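Local coordinates for phospholyase (Arthrobacter aurescens, PDB 5G4I) that acts as a pyridoxal-phosphate-dependent phospholyase built on a class III transaminase scaffold, probably eliminating phosphate from phosphoethanolamine, at the interface of chains A and B. Coordinates in Å, arbitrary orientation; residue numbers count along the deposited sequence, not the author numbering. Chains: chain A/B, Phospholyase.

Contact 1: the interface of chains A and B. Residues chain A 19, 39-41; chain B 91-94.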
ATOM      1  N   LEU A  19     -16.396 -12.443 -19.630  1.00 17.54           N
ATOM      2  CA  LEU A  19     -15.424 -11.783 -18.662  1.00 17.25           C
ATOM      3  C   LEU A  19     -15.979 -10.511 -18.038  1.00 14.96           C
ATOM      4  O   LEU A  19     -15.804 -10.293 -16.786  1.00 16.97           O
ATOM      5  CB  LEU A  19     -14.078 -11.574 -19.338  1.00 18.60           C
ATOM      6  CG  LEU A  19     -12.960 -11.119 -18.399  1.00 18.84           C
ATOM      7  CD1 LEU A  19     -12.754 -12.190 -17.316  1.00 20.60           C
ATOM      8  CD2 LEU A  19     -11.655 -10.902 -19.167  1.00 22.61           C
ATOM      9  N   LEU A  39     -11.392  -3.042 -23.454  1.00 16.54           N
ATOM     10  CA  LEU A  39     -10.435  -3.848 -24.178  1.00 16.91           C
ATOM     11  C   LEU A  39      -9.812  -4.908 -23.248  1.00 16.59           C
ATOM     12  O   LEU A  39      -9.341  -4.491 -22.148  1.00 17.41           O
ATOM     13  CB  LEU A  39      -9.213  -3.023 -24.739  1.00 21.96           C
ATOM     14  CG  LEU A  39      -9.335  -2.224 -26.002  1.00 28.11           C
ATOM     15  CD1 LEU A  39      -7.899  -1.681 -26.226  1.00 25.44           C
ATOM     16  CD2 LEU A  39      -9.828  -3.101 -27.171  1.00 26.51           C
ATOM     17  N   GLU A  40      -9.741  -6.178 -23.693  1.00 14.96           N
ATOM     18  CA  GLU A  40      -9.133  -7.275 -22.973  1.00 14.67           C
ATOM     19  C   GLU A  40      -7.723  -7.462 -23.514  1.00 16.96           C
ATOM     20  O   GLU A  40      -7.503  -7.923 -24.654  1.00 17.02           O
ATOM     21  CB  GLU A  40      -9.935  -8.615 -23.094  1.00 16.45           C
ATOM     22  CG  GLU A  40      -9.342  -9.744 -22.281  1.00 15.28           C
ATOM     23  CD  GLU A  40     -10.090 -11.071 -22.365  1.00 19.45           C
ATOM     24  OE1 GLU A  40     -11.188 -11.024 -22.959  1.00 20.12           O
ATOM     25  OE2 GLU A  40      -9.506 -12.110 -21.968  1.00 19.56           O
ATOM     26  N   LEU A  41      -6.687  -7.063 -22.723  1.00 13.75           N
ATOM     27  CA  LEU A  41      -5.296  -7.181 -23.166  1.00 14.53           C
ATOM     28  C   LEU A  41      -4.648  -8.376 -22.569  1.00 14.90           C
ATOM     29  O   LEU A  41      -4.568  -8.494 -21.344  1.00 15.80           O
ATOM     30  CB  LEU A  41      -4.532  -5.851 -22.843  1.00 13.94           C
ATOM     31  CG  LEU A  41      -4.997  -4.611 -23.580  1.00 14.82           C
ATOM     32  CD1 LEU A  41      -4.105  -3.426 -23.246  1.00 16.13           C
ATOM     33  CD2 LEU A  41      -5.000  -4.799 -25.102  1.00 16.92           C
TER
ATOM     34  N   TYR B  91      -7.837  -1.968 -18.083  1.00 12.41           N
ATOM     35  CA  TYR B  91      -8.017  -2.939 -19.203  1.00 12.35           C
ATOM     36  C   TYR B  91      -8.514  -4.275 -18.641  1.00 13.02           C
ATOM     37  O   TYR B  91      -8.028  -4.716 -17.591  1.00 13.86           O
ATOM     38  CB  TYR B  91      -6.719  -3.163 -19.955  1.00 13.61           C
ATOM     39  CG  TYR B  91      -6.041  -1.929 -20.494  1.00 14.41           C
ATOM     40  CD1 TYR B  91      -6.516  -1.208 -21.620  1.00 13.45           C
ATOM     41  CD2 TYR B  91      -4.890  -1.430 -19.872  1.00 16.56           C
ATOM     42  CE1 TYR B  91      -5.870  -0.026 -22.108  1.00 14.47           C
ATOM     43  CE2 TYR B  91      -4.200  -0.320 -20.365  1.00 15.03           C
ATOM     44  CZ  TYR B  91      -4.660   0.406 -21.480  1.00 13.96           C
ATOM     45  OH  TYR B  91      -4.045   1.557 -21.917  1.00 15.17           O
ATOM     46  N   LEU B  92      -9.451  -4.960 -19.305  1.00 13.25           N
ATOM     47  CA  LEU B  92      -9.843  -6.268 -18.838  1.00 13.13           C
ATOM     48  C   LEU B  92      -8.708  -7.285 -18.946  1.00 12.39           C
ATOM     49  O   LEU B  92      -7.856  -7.224 -19.883  1.00 13.71           O
ATOM     50  CB  LEU B  92     -11.024  -6.827 -19.728  1.00 14.31           C
ATOM     51  CG  LEU B  92     -12.357  -6.106 -19.597  1.00 16.07           C
ATOM     52  CD1 LEU B  92     -13.308  -6.683 -20.677  1.00 17.33           C
ATOM     53  CD2 LEU B  92     -12.981  -6.293 -18.198  1.00 17.58           C
ATOM     54  N   ASN B  93      -8.707  -8.220 -17.994  1.00 13.27           N
ATOM     55  CA  ASN B  93      -7.749  -9.315 -17.978  1.00 13.22           C
ATOM     56  C   ASN B  93      -8.296 -10.432 -17.039  1.00 13.31           C
ATOM     57  O   ASN B  93      -8.912 -10.131 -16.015  1.00 13.91           O
ATOM     58  CB  ASN B  93      -6.301  -8.871 -17.597  1.00 13.34           C
ATOM     59  CG  ASN B  93      -5.262  -9.970 -17.715  1.00 13.08           C
ATOM     60  OD1 ASN B  93      -4.563 -10.147 -18.789  1.00 18.60           O
ATOM     61  ND2 ASN B  93      -5.134 -10.752 -16.682  1.00 11.54           N
ATOM     62  N   SER B  94      -8.144 -11.698 -17.450  1.00 14.37           N
ATOM     63  CA  SER B  94      -8.820 -12.790 -16.732  1.00 13.98           C
ATOM     64  C   SER B  94      -8.278 -13.100 -15.341  1.00 14.87           C
ATOM     65  O   SER B  94      -9.021 -13.594 -14.505  1.00 13.90           O
ATOM     66  CB  SER B  94      -8.875 -14.050 -17.596  1.00 19.37           C
ATOM     67  OG  SER B  94      -7.601 -14.636 -17.713  1.00 21.72           O
TER
HETATM   68  O   HOH W   1      -7.313 -12.138 -20.205  1.00 20.39           O
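One face of the B:Tyr91 phenol ring receives the CD1 methyl of A:Leu41, a CH-pi contact in which the methyl lies toward the rim, 3.7 Å from ring atom CD1. The two side chains meet obliquely, and a chi1 of -55° turns the ring away from its own carbonyl carbon and brings its face under the A:Leu41 methyl. An alanine in place of B:Tyr91 is likely to leave A:Leu41 CD1 without the aromatic surface it rests on, opening a gap at this end of the seam. The backbones run beside each other as a parallel beta bridge between A:Glu40 and B:Leu92. B:Leu92 N donates to A:Leu39 O (2.9 Å), and A:Leu41 N returns a bond to B:Leu92 O (3.1 Å). The A:Glu40 side chain stretches out fully, its CG passing B:Leu92 O, and carboxylate OE2 reaches a water (2.8 Å). That water also meets B:Ser94 N (2.9 Å), the first amide of helix 94-104, whose dipole would probably favour the negative group. A:Leu19 lays its methyls against this same turn, CD1 4.0 Å from B:Ser94 CA. The modelled closeness of B:Asn93 OD1 to A:Leu41 O pairs two acceptors and is doubtful; a flipped amide would place ND2 there. The patch joins the N-terminal helix 19-24 and the approach to strand 41-45 of one subunit to the loop entering helix 94-104 of the other.

Contact 2: the interface of chains A and B. Residues chain A 75, 78, 82, 287; chain B 78-79, 82, 287.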
ATOM      1  N   ALA A  75      11.845  -9.913 -14.967  1.00 11.76           N
ATOM      2  CA  ALA A  75      11.210 -11.174 -14.633  1.00 13.31           C
ATOM      3  C   ALA A  75      12.226 -12.165 -14.006  1.00 12.12           C
ATOM      4  O   ALA A  75      11.929 -12.808 -12.987  1.00 12.18           O
ATOM      5  CB  ALA A  75      10.609 -11.821 -15.875  1.00 12.84           C
ATOM      6  N   ILE A  78      13.270 -11.104 -10.310  1.00 12.29           N
ATOM      7  CA  ILE A  78      12.220 -11.449  -9.367  1.00 11.67           C
ATOM      8  C   ILE A  78      12.141 -12.968  -9.058  1.00 11.97           C
ATOM      9  O   ILE A  78      12.112 -13.428  -7.909  1.00 12.63           O
ATOM     10  CB  ILE A  78      10.836 -10.905  -9.886  1.00 12.23           C
ATOM     11  CG1 ILE A  78      10.811  -9.356  -9.777  1.00 11.41           C
ATOM     12  CG2 ILE A  78       9.669 -11.559  -9.180  1.00 11.59           C
ATOM     13  CD1 ILE A  78       9.600  -8.673 -10.510  1.00 11.53           C
ATOM     14  N   LEU A  82      12.774 -15.156  -5.668  1.00 10.57           N
ATOM     15  CA  LEU A  82      11.712 -15.976  -5.145  1.00 11.44           C
ATOM     16  C   LEU A  82      12.134 -17.463  -4.850  1.00 12.27           C
ATOM     17  O   LEU A  82      11.461 -18.120  -4.075  1.00 13.28           O
ATOM     18  CB  LEU A  82      10.489 -16.008  -6.089  1.00 10.72           C
ATOM     19  CG  LEU A  82       9.646 -14.712  -6.055  1.00 11.36           C
ATOM     20  CD1 LEU A  82       8.724 -14.602  -7.307  1.00 12.10           C
ATOM     21  CD2 LEU A  82       8.736 -14.644  -4.800  1.00 11.76           C
ATOM     22  N   HIS A 287       5.524  -4.174 -10.370  1.00  9.14           N
ATOM     23  CA  HIS A 287       5.589  -4.726  -8.978  1.00  9.10           C
ATOM     24  C   HIS A 287       5.078  -3.644  -8.016  1.00 10.79           C
ATOM     25  O   HIS A 287       5.401  -2.420  -8.203  1.00  9.44           O
ATOM     26  CB  HIS A 287       7.015  -5.093  -8.629  1.00  9.10           C
ATOM     27  CG  HIS A 287       7.114  -6.051  -7.464  1.00  9.38           C
ATOM     28  ND1 HIS A 287       6.855  -7.423  -7.584  1.00 10.83           N
ATOM     29  CD2 HIS A 287       7.350  -5.854  -6.140  1.00 10.04           C
ATOM     30  CE1 HIS A 287       6.942  -7.996  -6.403  1.00 10.99           C
ATOM     31  NE2 HIS A 287       7.280  -7.073  -5.509  1.00 11.53           N
TER
ATOM     32  N   ILE B  78       4.067 -16.478 -10.622  1.00 12.07           N
ATOM     33  CA  ILE B  78       4.547 -15.089 -10.809  1.00 10.98           C
ATOM     34  C   ILE B  78       5.351 -14.894 -12.067  1.00 12.29           C
ATOM     35  O   ILE B  78       5.116 -13.996 -12.883  1.00 11.55           O
ATOM     36  CB  ILE B  78       5.223 -14.611  -9.491  1.00 12.64           C
ATOM     37  CG1 ILE B  78       4.215 -14.460  -8.326  1.00 11.05           C
ATOM     38  CG2 ILE B  78       6.025 -13.382  -9.735  1.00 11.30           C
ATOM     39  CD1 ILE B  78       4.850 -14.274  -6.881  1.00 12.52           C
ATOM     40  N   TYR B  79       6.354 -15.743 -12.246  1.00 11.47           N
ATOM     41  CA  TYR B  79       7.238 -15.662 -13.380  1.00 12.46           C
ATOM     42  C   TYR B  79       6.523 -15.792 -14.715  1.00 10.19           C
ATOM     43  O   TYR B  79       6.681 -14.975 -15.655  1.00 12.14           O
ATOM     44  CB  TYR B  79       8.363 -16.783 -13.259  1.00 14.27           C
ATOM     45  CG  TYR B  79       9.391 -16.754 -14.391  1.00 18.86           C
ATOM     46  CD1 TYR B  79      10.217 -15.700 -14.555  1.00 16.48           C
ATOM     47  CD2 TYR B  79       9.465 -17.783 -15.314  1.00 26.25           C
ATOM     48  CE1 TYR B  79      11.240 -15.667 -15.489  1.00 20.00           C
ATOM     49  CE2 TYR B  79      10.417 -17.720 -16.379  1.00 30.75           C
ATOM     50  CZ  TYR B  79      11.312 -16.653 -16.402  1.00 25.41           C
ATOM     51  OH  TYR B  79      12.310 -16.548 -17.377  1.00 38.25           O
ATOM     52  N   LEU B  82       4.689 -12.620 -15.405  1.00 11.58           N
ATOM     53  CA  LEU B  82       5.660 -11.569 -15.759  1.00 11.82           C
ATOM     54  C   LEU B  82       6.189 -11.613 -17.168  1.00 13.53           C
ATOM     55  O   LEU B  82       6.592 -10.575 -17.715  1.00 13.67           O
ATOM     56  CB  LEU B  82       6.848 -11.577 -14.769  1.00 11.80           C
ATOM     57  CG  LEU B  82       6.595 -11.048 -13.331  1.00 12.53           C
ATOM     58  CD1 LEU B  82       7.683 -11.448 -12.376  1.00 12.54           C
ATOM     59  CD2 LEU B  82       6.484  -9.538 -13.388  1.00 12.82           C
ATOM     60  N   HIS B 287       4.355 -11.585  -1.533  1.00  9.88           N
ATOM     61  CA  HIS B 287       4.004 -10.569  -2.527  1.00 10.37           C
ATOM     62  C   HIS B 287       3.114  -9.501  -1.832  1.00 10.66           C
ATOM     63  O   HIS B 287       2.268  -9.839  -1.005  1.00 10.49           O
ATOM     64  CB  HIS B 287       3.180 -11.207  -3.693  1.00 11.36           C
ATOM     65  CG  HIS B 287       3.270 -10.436  -4.983  1.00 10.42           C
ATOM     66  ND1 HIS B 287       2.325  -9.542  -5.533  1.00 14.12           N
ATOM     67  CD2 HIS B 287       4.307 -10.418  -5.831  1.00  8.96           C
ATOM     68  CE1 HIS B 287       2.811  -9.046  -6.671  1.00  9.43           C
ATOM     69  NE2 HIS B 287       4.011  -9.532  -6.827  1.00 13.74           N
TER
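A:Ile78 and B:Leu82 interlock at about a right angle, with CG2 of the isoleucine 3.8 Å from CD1 of the leucine; the two-fold repeats this as A:Leu82 CD1 against B:Ile78 CG2, also at 3.8 Å. Each Ile78 has CG2 anti to the backbone N, which aims this branch at the partner while CD1 also reaches the opposite leucine methyl. CG2 of A:Ile78 lies 4.1 Å from CG2 of B:Ile78, so four aliphatic side chains close into a compact cluster. A:Ala75 extends it: its short CB lies 3.9 Å from B:Leu82 CB and equally near B:Tyr79 CE1, a small side chain that probably allows the helices to approach here. Contact thins at B:Tyr79, which buries little surface here and presents a ring edge to the A:Ala75 carbonyl group, so this margin is much looser than the isoleucine-leucine core. Beyond the other margin the two His287 imidazoles meet edge-to-face, planes 80° apart and sliding past each other in opposite directions. A:His287 CE1 comes to 3.3 Å from B:His287 NE2. The rings are modelled with opposite flips (chi2 77° and -101°), so the ND1-CE1 side of one meets the NE2-CD2 side of the other; the pair is nearly symmetric in placement but not in its N and C positions, a difference that may reflect only how the flips were assigned. The core is formed by helix 72-82 of each subunit, the two running antiparallel, and His287 sits in the loop just after 3-10 helix 281-284, which begins with Lys281, the Schiff-base lysine of this family.

Contact 1 and contact 2 lie about 20 Å apart, measured between their C-alpha centres, on the same two-fold subunit interface. They share no residues, but the chain links them: helix 72-82 of contact 2 is followed, within ten residues, by the segment 91-94 that chain B brings to contact 1. Contact 2 is mainly side-chain packing, with a pair of imidazoles, and gathers around the two-fold, whereas contact 1 lies off it and recurs with the chains exchanged. Backbone pairing at the flanks and helix packing in the middle would together fix the subunits' relative orientation, as expected for class III enzymes, whose active sites form in dimers.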